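Probable acetyltransferase (Pseudomonas aeruginosa PAO1, PDB 2EUI) probably transfers acyl groups, as a member of the GNAT acetyltransferase family, though its substrate and precise function are unknown. Local coordinates at residues A[19-22]-A[23-27]; A[34-37]-A[38-41]; A[102-105]-A[106-110]. All coordinates share one frame; numbering follows the deposited sequence.

Contact 1. Residues A[19-22]-A[23-27]; sequences VKYR and EFYGM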
loop_
_atom_site.group_PDB
_atom_site.type_symbol
_atom_site.label_atom_id
_atom_site.label_comp_id
_atom_site.label_asym_id
_atom_site.label_seq_id
_atom_site.Cartn_x
_atom_site.Cartn_y
_atom_site.Cartn_z
ATOM N N VAL A 19 5.673 10.309 17.148
ATOM C CA VAL A 19 4.525 10.916 17.792
ATOM C C VAL A 19 4.346 12.347 17.285
ATOM O O VAL A 19 3.259 12.732 16.856
ATOM C CB VAL A 19 4.720 10.909 19.325
ATOM C CG1 VAL A 19 3.637 11.754 20.004
ATOM C CG2 VAL A 19 4.699 9.462 19.835
ATOM N N LYS A 20 5.431 13.119 17.330
ATOM C CA LYS A 20 5.441 14.508 16.876
ATOM C C LYS A 20 4.783 14.604 15.512
ATOM O O LYS A 20 3.953 15.486 15.258
ATOM C CB LYS A 20 6.881 15.010 16.757
ATOM C CG LYS A 20 7.690 14.963 18.033
ATOM C CD LYS A 20 7.559 16.247 18.803
ATOM C CE LYS A 20 8.411 16.191 20.041
ATOM N NZ LYS A 20 9.714 15.557 19.715
ATOM N N TYR A 21 5.188 13.691 14.634
ATOM C CA TYR A 21 4.675 13.590 13.266
ATOM C C TYR A 21 3.151 13.421 13.222
ATOM O O TYR A 21 2.450 14.161 12.531
ATOM C CB TYR A 21 5.346 12.404 12.571
ATOM C CG TYR A 21 4.643 11.928 11.323
ATOM C CD1 TYR A 21 4.630 12.704 10.169
ATOM C CD2 TYR A 21 3.988 10.701 11.298
ATOM C CE1 TYR A 21 3.986 12.272 9.021
ATOM C CE2 TYR A 21 3.341 10.263 10.161
ATOM C CZ TYR A 21 3.342 11.051 9.021
ATOM O OH TYR A 21 2.710 10.618 7.876
ATOM N N ARG A 22 2.651 12.435 13.963
ATOM C CA ARG A 22 1.230 12.154 14.011
ATOM C C ARG A 22 0.493 13.323 14.640
ATOM O O ARG A 22 -0.605 13.685 14.217
ATOM C CB ARG A 22 0.970 10.874 14.821
ATOM C CG ARG A 22 1.570 9.600 14.213
ATOM C CD ARG A 22 1.260 8.359 15.041
ATOM N NE ARG A 22 -0.176 8.205 15.271
ATOM C CZ ARG A 22 -0.816 8.668 16.342
ATOM N NH1 ARG A 22 -0.140 9.309 17.284
ATOM N NH2 ARG A 22 -2.121 8.498 16.473
ATOM N N GLU A 23 1.096 13.921 15.658
ATOM C CA GLU A 23 0.462 15.047 16.327
ATOM C C GLU A 23 0.416 16.239 15.390
ATOM O O GLU A 23 -0.600 16.933 15.301
ATOM C CB GLU A 23 1.228 15.419 17.593
ATOM C CG GLU A 23 1.268 14.331 18.625
ATOM C CD GLU A 23 2.014 14.750 19.870
ATOM O OE1 GLU A 23 3.203 15.139 19.756
ATOM O OE2 GLU A 23 1.412 14.687 20.968
ATOM N N PHE A 24 1.521 16.457 14.684
ATOM C CA PHE A 24 1.634 17.577 13.766
ATOM C C PHE A 24 0.582 17.543 12.671
ATOM O O PHE A 24 0.251 18.572 12.091
ATOM C CB PHE A 24 3.024 17.595 13.134
ATOM C CG PHE A 24 3.243 18.740 12.193
ATOM C CD1 PHE A 24 3.629 19.986 12.671
ATOM C CD2 PHE A 24 3.033 18.579 10.825
ATOM C CE1 PHE A 24 3.805 21.062 11.796
ATOM C CE2 PHE A 24 3.203 19.645 9.944
ATOM C CZ PHE A 24 3.591 20.891 10.430
ATOM N N TYR A 25 0.057 16.357 12.387
ATOM C CA TYR A 25 -0.945 16.213 11.341
ATOM C C TYR A 25 -2.376 15.994 11.833
ATOM O O TYR A 25 -3.240 15.551 11.074
ATOM C CB TYR A 25 -0.530 15.097 10.375
ATOM C CG TYR A 25 0.594 15.520 9.461
ATOM C CD1 TYR A 25 0.389 16.485 8.479
ATOM C CD2 TYR A 25 1.874 14.990 9.605
ATOM C CE1 TYR A 25 1.435 16.914 7.661
ATOM C CE2 TYR A 25 2.929 15.410 8.792
ATOM C CZ TYR A 25 2.704 16.370 7.823
ATOM O OH TYR A 25 3.736 16.770 7.001
ATOM N N GLY A 26 -2.621 16.293 13.103
ATOM C CA GLY A 26 -3.969 16.186 13.630
ATOM C C GLY A 26 -4.410 14.945 14.367
ATOM O O GLY A 26 -5.610 14.733 14.558
HETATM N N MSE A 27 -3.478 14.120 14.806
HETATM C CA MSE A 27 -3.896 12.931 15.517
HETATM C C MSE A 27 -3.654 13.051 17.025
HETATM O O MSE A 27 -2.927 13.948 17.498
HETATM C CB MSE A 27 -3.167 11.717 14.945
HETATM C CG MSE A 27 -3.140 11.637 13.425
HETATM SE SE MSE A 27 -4.859 11.723 12.545
HETATM C CE MSE A 27 -4.317 12.930 11.182
#
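Tyr21 and Tyr25, four residues apart, Tyr25 just past helix 11-24, make the tightly packed side of this contact. Their rings meet obliquely, centroids 5.3 Å apart and planes at 71°, with CD1 of Tyr21 reaching the edge of the Tyr25 ring in its plane. The Tyr21 CG lies anti to the backbone N (chi1 163°), which swings the ring along the helix toward Tyr25. Leu73 of the second subunit packs on both tyrosines, and the hydroxyl of Tyr21 makes a weak hydrogen bond to Asp83. Arg22 and Tyr21 are buried, Tyr25 partly exposed. CB of Met27, a selenomethionine, sits over one face of the Arg22 guanidinium, displaced toward its rim, 3.7 Å from Arg22 NH2. NH1 of Arg22 donates to the carbonyl of Leu28, while NE and NH2 make weak bonds to Ser72 and Leu73 of the second subunit.

These side chains surround the end of helix 11-24, which closes in a Schellman motif. Met27 N bonds Arg22 O at 3.0 Å and Gly26 N bonds Glu23 O at 3.1 Å, with Gly26 as the C' residue. Its positive phi (96°) is one that a side chain would crowd against the preceding carbonyl, and glycine accommodates it.

The solvent side is looser. Glu23 extends beyond its CG back past Val19, so that its carboxylate carbon CD lies 3.4 Å from Val19 CG1; in the backbone, Glu23 N bonds Val19 O at 2.7 Å. Lys20 projects from the same exposed side, its NZ 6.5 Å from Glu23 OE1, too far for a salt bridge.

Contact 2. Residues A[34-37]-A[38-41]; sequences SRKF and LEKR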
loop_
_atom_site.group_PDB
_atom_site.type_symbol
_atom_site.label_atom_id
_atom_site.label_comp_id
_atom_site.label_asym_id
_atom_site.label_seq_id
_atom_site.Cartn_x
_atom_site.Cartn_y
_atom_site.Cartn_z
ATOM N N SER A 34 1.629 4.140 19.494
ATOM C CA SER A 34 2.521 4.579 18.444
ATOM C C SER A 34 3.828 3.806 18.528
ATOM O O SER A 34 4.355 3.360 17.513
ATOM C CB SER A 34 2.751 6.076 18.557
ATOM O OG SER A 34 1.549 6.770 18.225
ATOM N N ARG A 35 4.341 3.617 19.737
ATOM C CA ARG A 35 5.573 2.872 19.890
ATOM C C ARG A 35 5.287 1.406 19.565
ATOM O O ARG A 35 6.131 0.709 19.008
ATOM C CB ARG A 35 6.113 3.018 21.318
ATOM C CG ARG A 35 7.467 2.345 21.539
ATOM C CD ARG A 35 7.964 2.541 22.963
ATOM N NE ARG A 35 9.339 2.087 23.176
ATOM C CZ ARG A 35 9.749 0.825 23.054
ATOM N NH1 ARG A 35 8.897 -0.138 22.716
ATOM N NH2 ARG A 35 11.020 0.522 23.281
ATOM N N LYS A 36 4.091 0.937 19.908
ATOM C CA LYS A 36 3.723 -0.452 19.640
ATOM C C LYS A 36 3.585 -0.696 18.138
ATOM O O LYS A 36 4.002 -1.740 17.637
ATOM C CB LYS A 36 2.418 -0.818 20.359
ATOM C CG LYS A 36 2.063 -2.291 20.232
ATOM C CD LYS A 36 3.319 -3.157 20.420
ATOM C CE LYS A 36 3.069 -4.647 20.189
ATOM N NZ LYS A 36 4.320 -5.461 20.364
ATOM N N PHE A 37 3.008 0.277 17.431
ATOM C CA PHE A 37 2.825 0.210 15.979
ATOM C C PHE A 37 4.174 0.056 15.266
ATOM O O PHE A 37 4.343 -0.824 14.414
ATOM C CB PHE A 37 2.122 1.481 15.474
ATOM C CG PHE A 37 1.924 1.513 13.985
ATOM C CD1 PHE A 37 0.940 0.744 13.384
ATOM C CD2 PHE A 37 2.753 2.286 13.179
ATOM C CE1 PHE A 37 0.781 0.737 11.992
ATOM C CE2 PHE A 37 2.606 2.290 11.795
ATOM C CZ PHE A 37 1.617 1.512 11.198
ATOM N N LEU A 38 5.121 0.921 15.624
ATOM C CA LEU A 38 6.461 0.910 15.051
ATOM C C LEU A 38 7.221 -0.372 15.359
ATOM O O LEU A 38 8.082 -0.796 14.591
ATOM C CB LEU A 38 7.272 2.087 15.579
ATOM C CG LEU A 38 6.845 3.493 15.175
ATOM C CD1 LEU A 38 7.783 4.494 15.838
ATOM C CD2 LEU A 38 6.868 3.619 13.666
ATOM N N GLU A 39 6.914 -0.989 16.488
ATOM C CA GLU A 39 7.594 -2.210 16.849
ATOM C C GLU A 39 7.198 -3.288 15.849
ATOM O O GLU A 39 8.055 -3.913 15.233
ATOM C CB GLU A 39 7.212 -2.631 18.264
ATOM C CG GLU A 39 8.364 -3.202 19.065
ATOM C CD GLU A 39 7.886 -3.987 20.272
ATOM O OE1 GLU A 39 7.009 -3.466 20.999
ATOM O OE2 GLU A 39 8.388 -5.119 20.489
ATOM N N LYS A 40 5.898 -3.494 15.673
ATOM C CA LYS A 40 5.416 -4.500 14.740
ATOM C C LYS A 40 6.047 -4.327 13.376
ATOM O O LYS A 40 6.432 -5.305 12.743
ATOM C CB LYS A 40 3.904 -4.423 14.600
ATOM C CG LYS A 40 3.166 -4.835 15.835
ATOM C CD LYS A 40 1.700 -4.951 15.532
ATOM C CE LYS A 40 0.925 -5.355 16.768
ATOM N NZ LYS A 40 -0.513 -5.524 16.452
ATOM N N ARG A 41 6.159 -3.080 12.930
ATOM C CA ARG A 41 6.742 -2.782 11.626
ATOM C C ARG A 41 8.233 -3.063 11.591
ATOM O O ARG A 41 8.718 -3.721 10.669
ATOM C CB ARG A 41 6.456 -1.325 11.239
ATOM C CG ARG A 41 5.601 -1.203 9.981
ATOM C CD ARG A 41 4.438 -2.187 10.000
ATOM N NE ARG A 41 3.400 -1.743 10.915
ATOM C CZ ARG A 41 2.504 -2.539 11.490
ATOM N NH1 ARG A 41 2.505 -3.847 11.263
ATOM N NH2 ARG A 41 1.591 -2.018 12.291
#
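Arg41 reaches back one helical turn and brings its guanidinium, edge first and tilted, up to one face of the Phe37 ring in an off-centre cation-pi contact. CZ of Arg41 is 4.3 Å from the centroid of the Phe37 ring and 31° off its normal. NE lies over the ring face, displaced toward the rim, and the two planes are inclined at 64°, so the guanidinium is tipped against the ring rather than stacked flat on it. NH2 sits implausibly close to the ring, however, which leaves the exact tilt and offset doubtful. Bends at chi2 and chi3 of Arg41 fold its chain back to this position. On the more exposed side of the same two turns, NZ of Lys36 forms a salt bridge with Glu39 OE1 at 3.4 Å, its hydrogen bond weak. Arg35 NH1 stands 4.2 Å from Glu39 OE1, an approach of opposite charges beyond salt-bridge range.

The regular alpha-helical backbone sets the spacing of these pairs. Arg41 N bonds Phe37 O at 3.3 Å, Lys40 N bonds Lys36 O at 3.2 Å with a nearly straight N-H...O angle of 171°, and Leu38 N bonds Ser34 O at 3.2 Å.

A second shell of charges holds the polar ends. Glu46 forms a salt bridge with NH1 of Arg41, Asp12 pairs with NH2 of Arg35, and Arg43 takes the other carboxylate oxygen of Glu39.

Beyond this shell, helix 31-44 of the GNAT fold packs against other elements. Leu38 lies on Phe18 of helix 11-24, and on strand 60-71 Phe37 rests on Tyr67 and Arg41 on Gln65. Phe70 of the second subunit makes another cation-pi contact with Arg41, and Leu75 of that subunit packs on Phe37.

Contact 3. Residues A[102-105]-A[106-110]; sequences HAKQ and MARET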
loop_
_atom_site.group_PDB
_atom_site.type_symbol
_atom_site.label_atom_id
_atom_site.label_comp_id
_atom_site.label_asym_id
_atom_site.label_seq_id
_atom_site.Cartn_x
_atom_site.Cartn_y
_atom_site.Cartn_z
ATOM N N HIS A 102 17.418 9.457 -0.905
ATOM C CA HIS A 102 17.917 8.148 -0.520
ATOM C C HIS A 102 16.809 7.116 -0.777
ATOM O O HIS A 102 17.065 6.017 -1.273
ATOM C CB HIS A 102 18.304 8.176 0.958
ATOM C CG HIS A 102 19.111 6.996 1.402
ATOM N ND1 HIS A 102 18.548 5.771 1.690
ATOM C CD2 HIS A 102 20.442 6.856 1.611
ATOM C CE1 HIS A 102 19.497 4.928 2.057
ATOM N NE2 HIS A 102 20.655 5.562 2.018
ATOM N N ALA A 103 15.573 7.494 -0.452
ATOM C CA ALA A 103 14.420 6.621 -0.633
ATOM C C ALA A 103 14.166 6.335 -2.107
ATOM O O ALA A 103 13.930 5.185 -2.487
ATOM C CB ALA A 103 13.176 7.245 -0.004
ATOM N N LYS A 104 14.210 7.376 -2.937
ATOM C CA LYS A 104 13.977 7.198 -4.366
ATOM C C LYS A 104 15.080 6.356 -5.001
ATOM O O LYS A 104 14.810 5.508 -5.856
ATOM C CB LYS A 104 13.881 8.548 -5.080
ATOM C CG LYS A 104 13.578 8.397 -6.561
ATOM C CD LYS A 104 13.334 9.713 -7.274
ATOM C CE LYS A 104 13.239 9.457 -8.783
ATOM N NZ LYS A 104 13.066 10.692 -9.607
ATOM N N GLN A 105 16.322 6.583 -4.584
ATOM C CA GLN A 105 17.432 5.816 -5.125
ATOM C C GLN A 105 17.260 4.355 -4.742
ATOM O O GLN A 105 17.720 3.461 -5.451
ATOM C CB GLN A 105 18.769 6.350 -4.602
ATOM C CG GLN A 105 19.060 7.797 -5.013
ATOM C CD GLN A 105 19.420 7.956 -6.495
ATOM O OE1 GLN A 105 20.602 7.934 -6.871
ATOM N NE2 GLN A 105 18.398 8.117 -7.340
HETATM N N MSE A 106 16.593 4.104 -3.621
HETATM C CA MSE A 106 16.374 2.725 -3.206
HETATM C C MSE A 106 15.350 2.081 -4.132
HETATM O O MSE A 106 15.572 0.974 -4.609
HETATM C CB MSE A 106 15.900 2.656 -1.755
HETATM C CG MSE A 106 15.641 1.240 -1.252
HETATM SE SE MSE A 106 13.781 0.728 -1.269
HETATM C CE MSE A 106 13.710 -0.042 -2.964
ATOM N N ALA A 107 14.242 2.774 -4.394
ATOM C CA ALA A 107 13.205 2.242 -5.279
ATOM C C ALA A 107 13.821 1.848 -6.621
ATOM O O ALA A 107 13.529 0.777 -7.170
ATOM C CB ALA A 107 12.098 3.275 -5.489
ATOM N N ARG A 108 14.675 2.726 -7.141
ATOM C CA ARG A 108 15.359 2.487 -8.401
ATOM C C ARG A 108 16.201 1.235 -8.242
ATOM O O ARG A 108 16.063 0.285 -9.007
ATOM C CB ARG A 108 16.262 3.674 -8.762
ATOM C CG ARG A 108 15.510 4.929 -9.183
ATOM C CD ARG A 108 16.463 5.962 -9.769
ATOM N NE ARG A 108 15.777 7.170 -10.240
ATOM C CZ ARG A 108 14.885 7.200 -11.233
ATOM N NH1 ARG A 108 14.559 6.078 -11.870
ATOM N NH2 ARG A 108 14.327 8.355 -11.598
ATOM N N GLU A 109 17.065 1.226 -7.234
ATOM C CA GLU A 109 17.921 0.075 -6.991
ATOM C C GLU A 109 17.163 -1.259 -6.958
ATOM O O GLU A 109 17.713 -2.298 -7.316
ATOM C CB GLU A 109 18.678 0.269 -5.680
ATOM C CG GLU A 109 19.806 1.288 -5.755
ATOM C CD GLU A 109 20.434 1.570 -4.393
ATOM O OE1 GLU A 109 20.545 0.619 -3.579
ATOM O OE2 GLU A 109 20.823 2.738 -4.149
ATOM N N THR A 110 15.902 -1.236 -6.535
ATOM C CA THR A 110 15.117 -2.468 -6.453
ATOM C C THR A 110 14.167 -2.675 -7.618
ATOM O O THR A 110 13.203 -3.435 -7.511
ATOM C CB THR A 110 14.288 -2.539 -5.159
ATOM O OG1 THR A 110 13.458 -1.374 -5.062
ATOM C CG2 THR A 110 15.196 -2.647 -3.951
#
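Gln105 O accepts the backbone N-H of Glu109 at 2.9 Å, in a fairly straight bond of 166°. It belongs to the last turns of helix 92-109, the connecting helix of a beta-alpha-beta unit that runs from strand 76-86 through this helix to the parallel strand 112-120, part of the GNAT fold. The bonds one and two residues earlier are of the same kind, Arg108 N to Lys104 O and Ala107 N to Ala103 O, both at 3.1 Å. Met106 N, by contrast, divides its hydrogen between two weak bonds, to His102 O and to Ala103 O.

On the outer side of the helix, Lys104 and Arg108 run side by side and point the same way. The lysine chain is extended throughout, with CG anti to the backbone N (chi1 -178°), and brings its CE alongside the guanidinium. The like charges come close together, Lys104 NZ stopping 3.3 Å from Arg108 NH2. Leu146 and Ile148 of the second subunit pack on Lys104 and Arg108 respectively. Gln105 approaches Arg108 from another direction: its amide NE2 comes to the edge of the guanidinium, near that plane, and 3.8 Å from Arg108 CD, with the two flat groups turned 83° apart.

The opposite chemistry prevails where the helix faces the sheet. Ala103 and Met106, the latter a selenomethionine, lie on Tyr50 of strand 48-53, Met106 also on Trp79, and His102 meets Tyr50 edge-to-face. Ala107 packs on Trp79, Ala112 and Met115. Thr110 is the first residue to leave helical angles, and its N still donates to Met106 O at 2.9 Å.

Overall arrangement
All three contacts are local, each along one helix or round its C-terminal end, and all lie beside the second subunit. Residues 34-41, mid-helix, are the most buried, four of eight, whereas 19-27 and 102-110, at helix ends on opposite sides of the chain's centre, have two buried residues each and several exposed. Contacts 1 and 2 belong to successive helices and touch: Arg22 NH1 packs 3.2 Å from Ser34 OG. Contact 3 stands apart, its centre about 27 Å from that of contact 1. An oblique tyrosine pair, buried Arg22 and a Schellman helix end mark the first, cation-pi and salt bridges the second, and alanines and a selenomethionine against the sheet, with like charges outside, the third.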